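Local coordinates for myosin-4 (Saccharomyces cerevisiae, PDB 3MMI), which is a class V myosin motor that carries ASH1 and other mRNAs to the yeast bud through SHE3, represented here by its globular tail, at residues 168-173 with 187-191; 153-158 with 348-352; 228-233 with 344-348. All coordinates share one frame. Residues are numbered along the deposited sequence.

Contact 1 (168-173 with 187-191); sequences IEIFDM and KFAKL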
ATOM      1  N   ILE A 168      13.458   6.072  -8.240  1.00 34.59           N
ATOM      2  CA  ILE A 168      12.860   7.011  -9.129  1.00 31.07           C
ATOM      3  C   ILE A 168      13.088   8.408  -8.563  1.00 30.33           C
ATOM      4  O   ILE A 168      12.869   9.398  -9.258  1.00 30.57           O
ATOM      5  CB  ILE A 168      11.385   6.748  -9.215  1.00 32.61           C
ATOM      6  CG1 ILE A 168      11.135   5.454  -9.958  1.00 35.79           C
ATOM      7  CG2 ILE A 168      10.687   7.823  -9.822  1.00 32.26           C
ATOM      8  CD1 ILE A 168       9.731   5.105  -9.816  1.00 43.78           C
ATOM      9  N   GLU A 169      13.564   8.527  -7.335  1.00 26.11           N
ATOM     10  CA  GLU A 169      13.978   9.859  -6.854  1.00 26.86           C
ATOM     11  C   GLU A 169      12.777  10.838  -6.626  1.00 26.07           C
ATOM     12  O   GLU A 169      12.825  12.074  -6.936  1.00 23.88           O
ATOM     13  CB  GLU A 169      14.996  10.508  -7.839  1.00 26.00           C
ATOM     14  CG  GLU A 169      16.265   9.642  -8.095  1.00 35.81           C
ATOM     15  CD  GLU A 169      17.229  10.291  -9.088  1.00 41.76           C
ATOM     16  OE1 GLU A 169      18.276  10.718  -8.688  1.00 43.58           O
ATOM     17  OE2 GLU A 169      16.942  10.394 -10.282  1.00 49.42           O
ATOM     18  N   ILE A 170      11.692  10.299  -6.088  1.00 26.64           N
ATOM     19  CA  ILE A 170      10.480  11.059  -5.916  1.00 27.87           C
ATOM     20  C   ILE A 170      10.682  12.386  -5.190  1.00 25.94           C
ATOM     21  O   ILE A 170      10.134  13.407  -5.614  1.00 27.03           O
ATOM     22  CB  ILE A 170       9.310  10.240  -5.301  1.00 31.65           C
ATOM     23  CG1 ILE A 170       8.391   9.688  -6.432  1.00 41.31           C
ATOM     24  CG2 ILE A 170       8.296  11.157  -4.654  1.00 25.60           C
ATOM     25  CD1 ILE A 170       8.560   8.275  -6.746  1.00 33.09           C
ATOM     26  N   PHE A 171      11.515  12.398  -4.180  1.00 23.61           N
ATOM     27  CA  PHE A 171      11.860  13.596  -3.516  1.00 22.48           C
ATOM     28  C   PHE A 171      12.403  14.722  -4.415  1.00 25.42           C
ATOM     29  O   PHE A 171      11.890  15.851  -4.396  1.00 26.03           O
ATOM     30  CB  PHE A 171      12.808  13.346  -2.310  1.00 23.51           C
ATOM     31  CG  PHE A 171      13.180  14.636  -1.621  1.00 24.50           C
ATOM     32  CD1 PHE A 171      12.319  15.202  -0.681  1.00 25.31           C
ATOM     33  CD2 PHE A 171      14.293  15.353  -2.016  1.00 25.17           C
ATOM     34  CE1 PHE A 171      12.631  16.492  -0.063  1.00 26.95           C
ATOM     35  CE2 PHE A 171      14.602  16.622  -1.450  1.00 27.81           C
ATOM     36  CZ  PHE A 171      13.812  17.187  -0.441  1.00 24.42           C
ATOM     37  N   ASP A 172      13.478  14.448  -5.160  1.00 27.59           N
ATOM     38  CA  ASP A 172      14.103  15.434  -6.058  1.00 29.78           C
ATOM     39  C   ASP A 172      13.244  15.845  -7.170  1.00 27.21           C
ATOM     40  O   ASP A 172      13.385  16.944  -7.639  1.00 31.26           O
ATOM     41  CB  ASP A 172      15.428  14.962  -6.687  1.00 30.75           C
ATOM     42  CG  ASP A 172      16.592  15.028  -5.712  1.00 37.64           C
ATOM     43  OD1 ASP A 172      16.562  15.893  -4.830  1.00 37.49           O
ATOM     44  OD2 ASP A 172      17.535  14.183  -5.815  1.00 45.42           O
ATOM     45  N   MET A 173      12.341  14.982  -7.575  1.00 26.36           N
ATOM     46  CA  MET A 173      11.384  15.274  -8.662  1.00 24.23           C
ATOM     47  C   MET A 173      10.313  16.241  -8.172  1.00 22.79           C
ATOM     48  O   MET A 173       9.839  17.043  -8.911  1.00 21.45           O
ATOM     49  CB  MET A 173      10.761  13.915  -9.062  1.00 26.90           C
ATOM     50  CG  MET A 173      10.321  13.783 -10.474  1.00 31.55           C
ATOM     51  SD  MET A 173       9.540  12.246 -10.835  1.00 33.42           S
ATOM     52  CE  MET A 173       9.898  11.209  -9.425  1.00 57.70           C
ATOM     53  N   LYS A 187      13.482  13.066 -15.035  1.00 39.50           N
ATOM     54  CA  LYS A 187      13.070  12.358 -13.834  1.00 37.33           C
ATOM     55  C   LYS A 187      11.591  11.948 -14.014  1.00 33.60           C
ATOM     56  O   LYS A 187      11.218  10.789 -13.756  1.00 36.82           O
ATOM     57  CB  LYS A 187      13.320  13.240 -12.579  1.00 38.73           C
ATOM     58  CG  LYS A 187      14.781  13.403 -12.234  1.00 35.70           C
ATOM     59  CD  LYS A 187      14.921  13.888 -10.831  1.00 46.16           C
ATOM     60  CE  LYS A 187      16.402  13.910 -10.398  1.00 45.49           C
ATOM     61  NZ  LYS A 187      17.192  14.504 -11.436  1.00 39.54           N
ATOM     62  N   PHE A 188      10.780  12.860 -14.485  1.00 27.74           N
ATOM     63  CA  PHE A 188       9.408  12.523 -14.776  1.00 29.32           C
ATOM     64  C   PHE A 188       9.273  11.425 -15.830  1.00 30.23           C
ATOM     65  O   PHE A 188       8.426  10.531 -15.777  1.00 29.14           O
ATOM     66  CB  PHE A 188       8.525  13.748 -15.107  1.00 26.36           C
ATOM     67  CG  PHE A 188       7.962  14.435 -13.878  1.00 23.99           C
ATOM     68  CD1 PHE A 188       8.553  15.590 -13.374  1.00 23.42           C
ATOM     69  CD2 PHE A 188       6.888  13.878 -13.164  1.00 22.52           C
ATOM     70  CE1 PHE A 188       8.083  16.181 -12.217  1.00 24.54           C
ATOM     71  CE2 PHE A 188       6.380  14.469 -11.992  1.00 24.32           C
ATOM     72  CZ  PHE A 188       6.971  15.593 -11.479  1.00 24.15           C
ATOM     73  N   ALA A 189      10.202  11.445 -16.758  1.00 30.83           N
ATOM     74  CA  ALA A 189      10.155  10.446 -17.815  1.00 32.10           C
ATOM     75  C   ALA A 189      10.497   9.153 -17.182  1.00 31.33           C
ATOM     76  O   ALA A 189       9.972   8.148 -17.569  1.00 32.50           O
ATOM     77  CB  ALA A 189      11.140  10.766 -19.008  1.00 32.30           C
ATOM     78  N   LYS A 190      11.404   9.148 -16.215  1.00 30.35           N
ATOM     79  CA  LYS A 190      11.772   7.911 -15.586  1.00 28.77           C
ATOM     80  C   LYS A 190      10.611   7.387 -14.679  1.00 31.71           C
ATOM     81  O   LYS A 190      10.407   6.135 -14.579  1.00 31.45           O
ATOM     82  CB  LYS A 190      13.038   8.125 -14.728  1.00 33.05           C
ATOM     83  N   LEU A 191       9.905   8.290 -13.959  1.00 27.88           N
ATOM     84  CA  LEU A 191       8.721   7.873 -13.246  1.00 26.89           C
ATOM     85  C   LEU A 191       7.638   7.241 -14.161  1.00 25.38           C
ATOM     86  O   LEU A 191       7.028   6.225 -13.821  1.00 23.26           O
ATOM     87  CB  LEU A 191       8.086   9.078 -12.501  1.00 28.81           C
ATOM     88  CG  LEU A 191       6.799   8.726 -11.767  1.00 26.28           C
ATOM     89  CD1 LEU A 191       7.047   7.785 -10.546  1.00 25.48           C
ATOM     90  CD2 LEU A 191       6.270  10.038 -11.330  1.00 32.48           C
TER
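Met173 lays its side chain over one face of the Phe188 ring. Its SD lies 3.9 Å from the ring centroid and 11° off the normal, a Met-aromatic contact. Its CG adds a CH-pi contact at 3.8 Å from the same centroid. Met173 SD also reaches Leu191 CB at 3.9 Å, one turn further along helix 185-204. The methyl groups Ile168 CG2 and Leu191 CD1 meet at 3.7 Å. The alkyl chain of Lys187 packs with its CB 3.7 Å from Met173 CG and its CE 4.0 Å from Asp172 CB. Lys187 NZ stays 4.3 Å from Glu169 OE2, so the opposite charges are near but form no salt bridge. Glu169, with positive phi, is the C-prime residue of a Schellman motif that ends helix 132-168. It is also the N-cap of helix 170-174, so it ends one helix and starts the next. Ile170 packs on Leu223, Met226 and Leu227 of helix 209-234, while Phe188 and Leu191 rest against helix 240-257.

Contact 2 (153-158 with 348-352); sequences YSTWLV and SAQFD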
ATOM      1  N   TYR A 153       0.713  -8.600   1.597  1.00 27.63           N
ATOM      2  CA  TYR A 153       0.549  -7.539   0.657  1.00 27.90           C
ATOM      3  C   TYR A 153       1.096  -6.194   1.200  1.00 31.87           C
ATOM      4  O   TYR A 153       1.991  -5.554   0.561  1.00 28.79           O
ATOM      5  CB  TYR A 153      -0.894  -7.407   0.278  1.00 28.23           C
ATOM      6  CG  TYR A 153      -1.228  -6.152  -0.511  1.00 27.17           C
ATOM      7  CD1 TYR A 153      -1.081  -6.114  -1.883  1.00 22.42           C
ATOM      8  CD2 TYR A 153      -1.741  -5.042   0.116  1.00 29.61           C
ATOM      9  CE1 TYR A 153      -1.349  -4.974  -2.607  1.00 18.27           C
ATOM     10  CE2 TYR A 153      -2.080  -3.918  -0.592  1.00 28.94           C
ATOM     11  CZ  TYR A 153      -1.858  -3.910  -1.974  1.00 24.15           C
ATOM     12  OH  TYR A 153      -2.188  -2.777  -2.651  1.00 17.49           O
ATOM     13  N   SER A 154       0.643  -5.794   2.401  1.00 29.08           N
ATOM     14  CA  SER A 154       1.063  -4.509   2.963  1.00 31.13           C
ATOM     15  C   SER A 154       2.533  -4.428   3.222  1.00 31.63           C
ATOM     16  O   SER A 154       3.150  -3.412   2.988  1.00 31.09           O
ATOM     17  CB  SER A 154       0.350  -4.148   4.298  1.00 31.88           C
ATOM     18  OG  SER A 154      -1.010  -4.457   4.151  1.00 36.91           O
ATOM     19  N   THR A 155       3.092  -5.476   3.790  1.00 33.39           N
ATOM     20  CA  THR A 155       4.518  -5.393   4.064  1.00 34.97           C
ATOM     21  C   THR A 155       5.323  -5.445   2.772  1.00 31.99           C
ATOM     22  O   THR A 155       6.306  -4.755   2.660  1.00 33.63           O
ATOM     23  CB  THR A 155       4.988  -6.266   5.237  1.00 36.73           C
ATOM     24  OG1 THR A 155       6.074  -7.093   4.818  1.00 40.87           O
ATOM     25  CG2 THR A 155       3.939  -7.137   5.675  1.00 40.28           C
ATOM     26  N   TRP A 156       4.867  -6.188   1.777  1.00 30.70           N
ATOM     27  CA  TRP A 156       5.574  -6.186   0.481  1.00 30.66           C
ATOM     28  C   TRP A 156       5.511  -4.759  -0.195  1.00 29.22           C
ATOM     29  O   TRP A 156       6.523  -4.196  -0.648  1.00 29.43           O
ATOM     30  CB  TRP A 156       5.115  -7.312  -0.467  1.00 27.19           C
ATOM     31  CG  TRP A 156       5.519  -7.046  -1.922  1.00 27.39           C
ATOM     32  CD1 TRP A 156       6.696  -7.389  -2.531  1.00 26.11           C
ATOM     33  CD2 TRP A 156       4.756  -6.327  -2.912  1.00 26.43           C
ATOM     34  NE1 TRP A 156       6.705  -6.955  -3.868  1.00 26.22           N
ATOM     35  CE2 TRP A 156       5.535  -6.290  -4.115  1.00 29.35           C
ATOM     36  CE3 TRP A 156       3.490  -5.740  -2.913  1.00 23.70           C
ATOM     37  CZ2 TRP A 156       5.063  -5.684  -5.316  1.00 28.03           C
ATOM     38  CZ3 TRP A 156       3.023  -5.116  -4.096  1.00 27.66           C
ATOM     39  CH2 TRP A 156       3.817  -5.084  -5.271  1.00 25.22           C
ATOM     40  N   LEU A 157       4.331  -4.182  -0.223  1.00 28.50           N
ATOM     41  CA  LEU A 157       4.132  -2.916  -0.887  1.00 28.67           C
ATOM     42  C   LEU A 157       4.998  -1.815  -0.310  1.00 30.37           C
ATOM     43  O   LEU A 157       5.594  -1.020  -1.055  1.00 31.80           O
ATOM     44  CB  LEU A 157       2.662  -2.470  -0.913  1.00 27.35           C
ATOM     45  CG  LEU A 157       2.320  -1.237  -1.797  1.00 28.31           C
ATOM     46  CD1 LEU A 157       2.789  -1.348  -3.228  1.00 23.44           C
ATOM     47  CD2 LEU A 157       0.925  -0.864  -1.809  1.00 25.53           C
ATOM     48  N   VAL A 158       5.105  -1.750   1.012  1.00 30.76           N
ATOM     49  CA  VAL A 158       5.939  -0.668   1.573  1.00 30.30           C
ATOM     50  C   VAL A 158       7.356  -0.965   1.228  1.00 29.18           C
ATOM     51  O   VAL A 158       8.114  -0.070   0.864  1.00 28.27           O
ATOM     52  CB  VAL A 158       5.754  -0.418   3.136  1.00 30.96           C
ATOM     53  CG1 VAL A 158       4.268  -0.338   3.473  1.00 30.14           C
ATOM     54  CG2 VAL A 158       6.435  -1.575   3.918  1.00 41.38           C
ATOM     55  N   SER A 348       2.363   7.061   8.658  1.00 24.09           N
ATOM     56  CA  SER A 348       2.746   5.680   8.350  1.00 26.29           C
ATOM     57  C   SER A 348       1.827   5.278   7.221  1.00 26.76           C
ATOM     58  O   SER A 348       0.668   5.618   7.251  1.00 27.16           O
ATOM     59  CB  SER A 348       2.278   4.686   9.459  1.00 23.78           C
ATOM     60  OG  SER A 348       2.745   5.183  10.608  1.00 41.56           O
ATOM     61  N   ALA A 349       2.257   4.328   6.408  1.00 29.65           N
ATOM     62  CA  ALA A 349       1.464   3.814   5.324  1.00 28.99           C
ATOM     63  C   ALA A 349       0.500   2.761   5.839  1.00 29.11           C
ATOM     64  O   ALA A 349       0.909   1.837   6.557  1.00 32.15           O
ATOM     65  CB  ALA A 349       2.402   3.216   4.321  1.00 28.94           C
ATOM     66  N   GLN A 350      -0.763   2.883   5.464  1.00 27.40           N
ATOM     67  CA  GLN A 350      -1.741   1.922   5.885  1.00 30.42           C
ATOM     68  C   GLN A 350      -2.712   1.711   4.742  1.00 28.39           C
ATOM     69  O   GLN A 350      -3.137   2.683   4.140  1.00 28.23           O
ATOM     70  CB  GLN A 350      -2.499   2.421   7.145  1.00 33.28           C
ATOM     71  CG  GLN A 350      -1.591   2.874   8.358  1.00 40.68           C
ATOM     72  CD  GLN A 350      -1.121   1.704   9.279  1.00 52.34           C
ATOM     73  OE1 GLN A 350      -1.491   0.528   9.063  1.00 57.61           O
ATOM     74  NE2 GLN A 350      -0.342   2.030  10.313  1.00 44.35           N
ATOM     75  N   PHE A 351      -3.086   0.470   4.435  1.00 26.49           N
ATOM     76  CA  PHE A 351      -3.937   0.262   3.279  1.00 25.03           C
ATOM     77  C   PHE A 351      -5.180  -0.458   3.729  1.00 24.67           C
ATOM     78  O   PHE A 351      -5.132  -1.229   4.643  1.00 24.93           O
ATOM     79  CB  PHE A 351      -3.168  -0.556   2.195  1.00 26.14           C
ATOM     80  CG  PHE A 351      -1.718  -0.107   1.981  1.00 25.25           C
ATOM     81  CD1 PHE A 351      -1.451   1.107   1.376  1.00 23.45           C
ATOM     82  CD2 PHE A 351      -0.647  -0.906   2.351  1.00 19.07           C
ATOM     83  CE1 PHE A 351      -0.105   1.534   1.173  1.00 26.21           C
ATOM     84  CE2 PHE A 351       0.672  -0.511   2.106  1.00 26.08           C
ATOM     85  CZ  PHE A 351       0.970   0.709   1.514  1.00 18.89           C
ATOM     86  N   ASP A 352      -6.280  -0.272   3.041  1.00 25.73           N
ATOM     87  CA  ASP A 352      -7.437  -1.042   3.288  1.00 28.63           C
ATOM     88  C   ASP A 352      -7.226  -2.563   3.033  1.00 30.11           C
ATOM     89  O   ASP A 352      -6.286  -2.944   2.326  1.00 32.13           O
ATOM     90  CB  ASP A 352      -8.616  -0.484   2.498  1.00 29.15           C
ATOM     91  CG  ASP A 352      -8.945   0.933   2.879  1.00 31.73           C
ATOM     92  OD1 ASP A 352      -8.395   1.476   3.860  1.00 33.59           O
ATOM     93  OD2 ASP A 352      -9.770   1.547   2.196  1.00 41.77           O
TER
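Phe351 is the centre of this contact, with 103 Å² of its surface buried by the helical segment. Its ring lies against one side of helix 132-168. Leu157 sits over a face of this ring. Its CD2 is 4.0 Å from the centroid and 22° off the normal, a CH-pi contact, and 3.7 Å from Phe351 CZ. Val158, with 38 Å² buried, meets the ring at its edge, where Val158 CG1 is 3.9 Å from Phe351 CE2. The same CG1 lies 4.1 Å from Ala349 CB. Ala349 and Phe351 both point toward the helix, and Gln350 between them points away, the alternation expected of an extended chain. Ser154 CB also approaches the ring edge, 3.9 Å from Phe351 CD2. No hydrogen bond links the two segments, so apolar side chains make the contact. The chain after helix 322-338 returns here across the all-helical globular (dilute) tail to a helix 190 residues earlier. Phe351 also touches Asp218 of helix 209-234, and Asp218 accepts a hydrogen bond from Tyr153 OH. The C-terminal segment thus lies across helices 132-168 and 209-234, while Tyr153 and Trp156 pack on helix 97-108.

Contact 3 (228-233 with 344-348); sequences FNDLIT and EIMLS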
ATOM      1  N   PHE A 228       4.607  13.770   2.297  1.00 17.83           N
ATOM      2  CA  PHE A 228       4.286  14.607   3.458  1.00 17.43           C
ATOM      3  C   PHE A 228       5.467  14.545   4.515  1.00 17.36           C
ATOM      4  O   PHE A 228       5.812  15.595   5.010  1.00 17.60           O
ATOM      5  CB  PHE A 228       3.032  14.143   4.164  1.00 15.86           C
ATOM      6  CG  PHE A 228       2.691  14.962   5.322  1.00 18.61           C
ATOM      7  CD1 PHE A 228       2.086  16.223   5.129  1.00 15.62           C
ATOM      8  CD2 PHE A 228       3.005  14.526   6.618  1.00 15.44           C
ATOM      9  CE1 PHE A 228       1.822  17.002   6.181  1.00 19.69           C
ATOM     10  CE2 PHE A 228       2.667  15.264   7.702  1.00 17.70           C
ATOM     11  CZ  PHE A 228       2.059  16.506   7.552  1.00 18.23           C
ATOM     12  N   ASN A 229       5.959  13.363   4.870  1.00 16.79           N
ATOM     13  CA  ASN A 229       7.019  13.206   5.896  1.00 18.15           C
ATOM     14  C   ASN A 229       8.270  13.977   5.440  1.00 18.12           C
ATOM     15  O   ASN A 229       8.899  14.713   6.206  1.00 16.18           O
ATOM     16  CB  ASN A 229       7.300  11.712   6.108  1.00 13.89           C
ATOM     17  CG  ASN A 229       6.194  11.027   6.885  1.00 14.90           C
ATOM     18  OD1 ASN A 229       5.267  11.664   7.321  1.00 16.73           O
ATOM     19  ND2 ASN A 229       6.321   9.694   7.092  1.00 15.19           N
ATOM     20  N   ASP A 230       8.613  13.858   4.151  1.00 19.35           N
ATOM     21  CA  ASP A 230       9.783  14.607   3.640  1.00 19.50           C
ATOM     22  C   ASP A 230       9.554  16.063   3.548  1.00 19.36           C
ATOM     23  O   ASP A 230      10.507  16.892   3.667  1.00 18.12           O
ATOM     24  CB  ASP A 230      10.229  14.112   2.276  1.00 18.01           C
ATOM     25  CG  ASP A 230      10.881  12.735   2.328  1.00 23.50           C
ATOM     26  OD1 ASP A 230      11.164  12.223   3.444  1.00 26.16           O
ATOM     27  OD2 ASP A 230      11.024  12.115   1.216  1.00 27.05           O
ATOM     28  N   LEU A 231       8.302  16.449   3.321  1.00 17.71           N
ATOM     29  CA  LEU A 231       8.043  17.892   3.298  1.00 19.04           C
ATOM     30  C   LEU A 231       8.383  18.489   4.695  1.00 22.14           C
ATOM     31  O   LEU A 231       9.039  19.596   4.779  1.00 22.00           O
ATOM     32  CB  LEU A 231       6.582  18.168   2.979  1.00 18.54           C
ATOM     33  CG  LEU A 231       6.171  19.622   3.210  1.00 17.77           C
ATOM     34  CD1 LEU A 231       6.642  20.501   2.005  1.00 23.47           C
ATOM     35  CD2 LEU A 231       4.634  19.819   3.402  1.00 20.13           C
ATOM     36  N   ILE A 232       8.010  17.783   5.744  1.00 20.24           N
ATOM     37  CA  ILE A 232       8.311  18.254   7.090  1.00 27.56           C
ATOM     38  C   ILE A 232       9.817  18.090   7.474  1.00 26.42           C
ATOM     39  O   ILE A 232      10.323  18.958   8.052  1.00 30.21           O
ATOM     40  CB  ILE A 232       7.538  17.452   8.188  1.00 27.46           C
ATOM     41  CG1 ILE A 232       6.027  17.670   8.095  1.00 31.48           C
ATOM     42  CG2 ILE A 232       8.053  17.853   9.620  1.00 34.60           C
ATOM     43  CD1 ILE A 232       5.592  19.065   7.856  1.00 24.79           C
ATOM     44  N   THR A 233      10.465  16.980   7.165  1.00 28.54           N
ATOM     45  CA  THR A 233      11.791  16.642   7.775  1.00 31.09           C
ATOM     46  C   THR A 233      12.910  17.224   6.901  1.00 33.04           C
ATOM     47  O   THR A 233      13.917  17.728   7.398  1.00 35.39           O
ATOM     48  CB  THR A 233      12.035  15.155   7.956  1.00 27.32           C
ATOM     49  OG1 THR A 233      11.718  14.460   6.715  1.00 38.38           O
ATOM     50  CG2 THR A 233      11.122  14.713   8.934  1.00 29.89           C
ATOM     51  N   GLU A 344       0.745  12.230  16.364  1.00 22.29           N
ATOM     52  CA  GLU A 344       1.883  11.976  15.521  1.00 23.04           C
ATOM     53  C   GLU A 344       1.958  13.043  14.480  1.00 22.02           C
ATOM     54  O   GLU A 344       0.948  13.403  13.904  1.00 24.23           O
ATOM     55  CB  GLU A 344       1.758  10.642  14.786  1.00 24.08           C
ATOM     56  CG  GLU A 344       1.268   9.429  15.593  1.00 32.66           C
ATOM     57  CD  GLU A 344       2.359   8.892  16.450  1.00 44.74           C
ATOM     58  OE1 GLU A 344       3.494   9.450  16.315  1.00 42.84           O
ATOM     59  OE2 GLU A 344       2.066   7.926  17.244  1.00 48.88           O
ATOM     60  N   ILE A 345       3.114  13.609  14.235  1.00 19.94           N
ATOM     61  CA  ILE A 345       3.291  14.454  13.103  1.00 19.88           C
ATOM     62  C   ILE A 345       3.599  13.616  11.824  1.00 22.58           C
ATOM     63  O   ILE A 345       2.878  13.822  10.814  1.00 16.19           O
ATOM     64  CB  ILE A 345       4.354  15.465  13.305  1.00 20.34           C
ATOM     65  CG1 ILE A 345       3.984  16.411  14.431  1.00 18.25           C
ATOM     66  CG2 ILE A 345       4.684  16.232  12.090  1.00 20.23           C
ATOM     67  CD1 ILE A 345       5.118  17.510  14.704  1.00 21.03           C
ATOM     68  N   MET A 346       4.562  12.653  11.901  1.00 22.50           N
ATOM     69  CA  MET A 346       4.829  11.736  10.795  1.00 23.16           C
ATOM     70  C   MET A 346       3.591  10.920  10.544  1.00 21.71           C
ATOM     71  O   MET A 346       2.911  10.493  11.468  1.00 22.00           O
ATOM     72  CB  MET A 346       6.067  10.835  11.132  1.00 21.93           C
ATOM     73  CG  MET A 346       7.239  11.684  11.538  1.00 24.17           C
ATOM     74  SD  MET A 346       8.043  12.300  10.052  1.00 38.92           S
ATOM     75  CE  MET A 346       7.513  13.927  10.055  1.00 43.48           C
ATOM     76  N   LEU A 347       3.377  10.589   9.282  1.00 23.43           N
ATOM     77  CA  LEU A 347       2.422   9.482   8.857  1.00 23.76           C
ATOM     78  C   LEU A 347       3.133   8.160   8.656  1.00 21.45           C
ATOM     79  O   LEU A 347       4.308   8.186   8.471  1.00 20.10           O
ATOM     80  CB  LEU A 347       1.793   9.852   7.476  1.00 23.07           C
ATOM     81  CG  LEU A 347       1.162  11.235   7.408  1.00 26.48           C
ATOM     82  CD1 LEU A 347       0.743  11.680   5.965  1.00 22.91           C
ATOM     83  CD2 LEU A 347      -0.120  11.283   8.375  1.00 22.87           C
ATOM     84  N   SER A 348       2.363   7.061   8.658  1.00 24.09           N
ATOM     85  CA  SER A 348       2.746   5.680   8.350  1.00 26.29           C
ATOM     86  C   SER A 348       1.827   5.278   7.221  1.00 26.76           C
ATOM     87  O   SER A 348       0.668   5.618   7.251  1.00 27.16           O
ATOM     88  CB  SER A 348       2.278   4.686   9.459  1.00 23.78           C
ATOM     89  OG  SER A 348       2.745   5.183  10.608  1.00 41.56           O
TER
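Segment 228-233 is a regular helical piece of helix 209-234, with backbone hydrogen bonds from Ile232 N to Phe228 O and from Thr233 N to Asn229 O. Segment 344-348 has no regular secondary structure. It is extended at Met346, Leu347 and Ser348, and the backbones come nearest at Asn229 and Met346, whose CA atoms are 5.6 Å apart. Asn229 holds the segments together through its amide group. Leu347 N donates to Asn229 OD1 at 2.9 Å, and Asn229 ND2 donates to Leu347 O at 2.9 Å. One side-chain amide thus pairs with both the NH and the CO of a single residue, much as a neighbouring strand would. Segment 228-233 lies in the DIL family region of the all-helical globular tail, and the C-terminal chain after helix 322-338 runs over the surface of this helix. Apolar side chains lie beside the amide pair. Leu347 CD1 is 3.7 Å from Phe228 CD2. The edge of the Phe228 ring faces a carbonyl, with Phe228 CE2 3.4 Å from Ile345 O. Ile345 O is hydrogen-bonded to Gln302 NE2. The end of Met346 bends back to the helix, its CE 4.0 Å from Ile232 CG2 and 3.9 Å from Thr233 CG2. Phe228 and Leu347 also touch helices 269-279 and 300-308.

How the contacts relate
Contacts 2 and 3 are successive parts of one C-terminal chain. They share Ser348, and their centres are about 16 Å apart. The chain passes from helix 209-234 at contact 3 to helix 132-168 at contact 2. Contact 1 joins parts much closer in sequence, within the span that contact 2 bridges. Its centre is about 21 Å from that of contact 2, without touch, and about 19 Å from that of contact 3, which it meets where Phe171 CD1 is 3.8 Å from Asp230 CB. Helix 209-234 is common to all three: it carries one side of contact 3, packs on Ile170 of contact 1, and touches Leu157 and Phe351 of contact 2 through Asp218.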